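Local coordinates for protein RsfP (Uncultured bacterium, PDB 4GLJ) that probably catalyses the phosphorolysis of methylthioadenosine, as a member of the phosphorylase superfamily, and binds the dye rhodamine B, at residues V90-S95 and E263-I268. Sequence-based numbering, arbitrary orientation.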
ATOM      1  N   VAL A  90       5.571  22.053  21.406  1.00 35.11           N
ATOM      2  CA  VAL A  90       5.824  22.562  20.058  1.00 34.80           C
ATOM      3  C   VAL A  90       4.481  22.803  19.381  1.00 36.67           C
ATOM      4  O   VAL A  90       3.570  21.963  19.435  1.00 34.08           O
ATOM      5  CB  VAL A  90       6.662  21.519  19.253  1.00 33.89           C
ATOM      6  CG1 VAL A  90       6.745  21.846  17.758  1.00 33.05           C
ATOM      7  CG2 VAL A  90       8.060  21.416  19.901  1.00 34.13           C
ATOM      8  N   ARG A  91       4.362  23.963  18.773  1.00 29.41           N
ATOM      9  CA  ARG A  91       3.161  24.387  18.091  0.50 28.95           C
ATOM     10  C   ARG A  91       3.450  24.471  16.592  1.00 28.08           C
ATOM     11  O   ARG A  91       2.530  24.481  15.789  1.00 27.83           O
ATOM     12  CB  ARG A  91       2.758  25.768  18.631  0.50 29.89           C
ATOM     13  CG  ARG A  91       2.379  25.708  20.118  0.50 30.37           C
ATOM     14  CD  ARG A  91       2.247  27.091  20.733  0.50 32.53           C
ATOM     15  NE  ARG A  91       1.324  27.889  19.957  0.50 33.26           N
ATOM     16  CZ  ARG A  91       1.571  29.086  19.465  0.50 31.33           C
ATOM     17  NH1 ARG A  91       2.714  29.706  19.695  0.50 33.96           N
ATOM     18  NH2 ARG A  91       0.646  29.646  18.742  0.50 32.20           N
ATOM     19  N   TYR A  92       4.741  24.557  16.257  1.00 27.46           N
ATOM     20  CA  TYR A  92       5.135  24.684  14.829  1.00 28.27           C
ATOM     21  C   TYR A  92       6.271  23.756  14.525  1.00 27.19           C
ATOM     22  O   TYR A  92       7.237  23.737  15.233  1.00 27.29           O
ATOM     23  CB  TYR A  92       5.607  26.091  14.441  1.00 26.82           C
ATOM     24  CG  TYR A  92       4.577  27.208  14.770  1.00 31.59           C
ATOM     25  CD1 TYR A  92       3.488  27.478  13.915  1.00 29.71           C
ATOM     26  CD2 TYR A  92       4.664  27.905  15.980  1.00 33.42           C
ATOM     27  CE1 TYR A  92       2.563  28.488  14.216  1.00 30.56           C
ATOM     28  CE2 TYR A  92       3.737  28.916  16.326  1.00 31.26           C
ATOM     29  CZ  TYR A  92       2.714  29.202  15.429  1.00 33.86           C
ATOM     30  OH  TYR A  92       1.821  30.190  15.758  1.00 32.39           O
ATOM     31  N   ILE A  93       6.128  22.964  13.444  1.00 26.11           N
ATOM     32  CA  ILE A  93       7.250  22.116  12.924  1.00 25.91           C
ATOM     33  C   ILE A  93       7.601  22.517  11.499  1.00 25.37           C
ATOM     34  O   ILE A  93       6.707  22.668  10.663  1.00 25.72           O
ATOM     35  CB  ILE A  93       6.869  20.594  12.897  1.00 24.41           C
ATOM     36  CG1 ILE A  93       6.710  20.131  14.348  1.00 24.14           C
ATOM     37  CG2 ILE A  93       7.953  19.764  12.189  1.00 23.68           C
ATOM     38  CD1 ILE A  93       6.136  18.704  14.463  1.00 23.53           C
ATOM     39  N   VAL A  94       8.900  22.676  11.249  1.00 23.01           N
ATOM     40  CA  VAL A  94       9.413  22.732   9.908  1.00 23.79           C
ATOM     41  C   VAL A  94      10.191  21.441   9.673  1.00 23.82           C
ATOM     42  O   VAL A  94      11.185  21.158  10.296  1.00 23.42           O
ATOM     43  CB  VAL A  94      10.343  23.947   9.631  1.00 25.63           C
ATOM     44  CG1 VAL A  94      10.835  23.924   8.160  1.00 25.98           C
ATOM     45  CG2 VAL A  94       9.551  25.238   9.870  1.00 27.73           C
ATOM     46  N   SER A  95       9.761  20.695   8.677  1.00 22.29           N
ATOM     47  CA  SER A  95      10.428  19.439   8.284  1.00 23.78           C
ATOM     48  C   SER A  95      11.352  19.832   7.116  1.00 25.50           C
ATOM     49  O   SER A  95      10.947  20.500   6.152  1.00 27.12           O
ATOM     50  CB  SER A  95       9.356  18.487   7.695  1.00 25.56           C
ATOM     51  OG  SER A  95      10.015  17.614   6.744  1.00 29.83           O
ATOM     52  N   GLU A 263       5.748  36.347  14.410  1.00 38.75           N
ATOM     53  CA  GLU A 263       4.437  36.446  13.771  1.00 39.45           C
ATOM     54  C   GLU A 263       3.429  35.528  14.427  1.00 39.18           C
ATOM     55  O   GLU A 263       2.257  35.866  14.495  1.00 43.10           O
ATOM     56  CB  GLU A 263       4.514  36.265  12.239  1.00 39.64           C
ATOM     57  CG  GLU A 263       5.284  37.399  11.515  1.00 45.73           C
ATOM     58  CD  GLU A 263       5.565  37.080  10.037  1.00 50.09           C
ATOM     59  OE1 GLU A 263       5.033  36.072   9.521  1.00 50.72           O
ATOM     60  OE2 GLU A 263       6.292  37.840   9.350  1.00 55.62           O
ATOM     61  N   GLN A 264       3.871  34.374  14.934  1.00 40.13           N
ATOM     62  CA  GLN A 264       2.986  33.473  15.686  1.00 39.82           C
ATOM     63  C   GLN A 264       1.632  33.212  14.963  1.00 38.23           C
ATOM     64  O   GLN A 264       0.573  33.344  15.540  1.00 40.49           O
ATOM     65  CB  GLN A 264       2.801  34.097  17.098  1.00 45.85           C
ATOM     66  CG  GLN A 264       3.049  33.152  18.272  1.00 52.79           C
ATOM     67  CD  GLN A 264       4.496  32.792  18.457  1.00 54.60           C
ATOM     68  OE1 GLN A 264       5.085  32.066  17.640  1.00 57.49           O
ATOM     69  NE2 GLN A 264       5.095  33.291  19.534  1.00 62.09           N
ATOM     70  N   PRO A 265       1.671  32.848  13.677  1.00 36.51           N
ATOM     71  CA  PRO A 265       0.456  32.708  12.888  1.00 38.01           C
ATOM     72  C   PRO A 265      -0.499  31.688  13.489  1.00 40.35           C
ATOM     73  O   PRO A 265      -0.094  30.747  14.168  1.00 36.77           O
ATOM     74  CB  PRO A 265       0.972  32.251  11.508  1.00 37.30           C
ATOM     75  CG  PRO A 265       2.276  31.608  11.804  1.00 32.78           C
ATOM     76  CD  PRO A 265       2.873  32.431  12.921  1.00 33.69           C
ATOM     77  N   LYS A 266      -1.777  31.935  13.295  1.00 45.03           N
ATOM     78  CA  LYS A 266      -2.806  31.050  13.784  1.00 47.09           C
ATOM     79  C   LYS A 266      -2.806  29.913  12.763  1.00 43.83           C
ATOM     80  O   LYS A 266      -2.655  30.143  11.548  1.00 43.46           O
ATOM     81  CB  LYS A 266      -4.139  31.803  13.780  1.00 55.18           C
ATOM     82  CG  LYS A 266      -4.863  31.829  15.112  1.00 63.50           C
ATOM     83  CD  LYS A 266      -5.932  32.924  15.108  1.00 69.40           C
ATOM     84  CE  LYS A 266      -7.294  32.391  15.560  1.00 73.41           C
ATOM     85  NZ  LYS A 266      -7.650  31.139  14.799  1.00 69.13           N
ATOM     86  N   SER A 267      -2.902  28.680  13.237  1.00 41.18           N
ATOM     87  CA  SER A 267      -2.963  27.563  12.318  1.00 38.05           C
ATOM     88  C   SER A 267      -4.268  26.767  12.516  1.00 39.98           C
ATOM     89  O   SER A 267      -4.675  26.477  13.641  1.00 38.34           O
ATOM     90  CB  SER A 267      -1.744  26.641  12.525  1.00 37.44           C
ATOM     91  OG  SER A 267      -1.785  25.556  11.577  1.00 37.67           O
ATOM     92  N   ILE A 268      -4.897  26.364  11.418  1.00 41.32           N
ATOM     93  CA  ILE A 268      -6.001  25.447  11.531  1.00 41.08           C
ATOM     94  C   ILE A 268      -5.566  24.131  12.214  1.00 36.62           C
ATOM     95  O   ILE A 268      -6.391  23.501  12.859  1.00 34.46           O
ATOM     96  CB  ILE A 268      -6.815  25.263  10.217  1.00 46.64           C
ATOM     97  CG1 ILE A 268      -5.990  24.725   9.014  1.00 48.87           C
ATOM     98  CG2 ILE A 268      -7.453  26.600   9.777  1.00 47.34           C
ATOM     99  CD1 ILE A 268      -4.602  24.110   9.193  1.00 48.29           C
TER
HETATM  100  O   HOH W   1      -0.198  31.868  17.775  1.00 51.71           O
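Y92 and P265 illustrate how one tyrosine at the start of a strand can tie down the chain that leaves a distant helix. Y92 OH donates to P265 O over 2.6 Å, approaching 19° off the carbonyl plane at a C=O...OH angle of 139°, while this oxygen lies at the edge of the tyrosine ring, in its plane. Having CG anti to the carbonyl carbon (chi1 -55°) lets the ring reach out from the strand toward the loop. The proline ring crosses it obliquely, P265 CG resting 4.0 Å from Y92 CE1, and P265 also touches I150 of helix 145-157. In the conformer described, R91 runs alongside: its guanidinium lays one face over Y92 CE2, 3.5 Å from that atom to the guanidinium plane, and turns an edge to Q264, with R91 NH1 3.7 Å from Q264 CG. NH1 is claimed by a salt bridge to D15, whereas R91 NH2 donates to a water at 2.6 Å, which in turn donates to Q264 O at 2.8 Å. Q264 has positive phi, the first residue to break helix 237-263. A phenylalanine in place of Y92 would probably keep much of the ring packing but leave P265 O without its phenol donor. Two successive loop carbonyls are thus gripped, one directly and, in this R91 conformer, one through water, joining that helix's end to central strand 92-101 by a neutral phenol-carbonyl bond, a charged arginine's water bridge and ring packing.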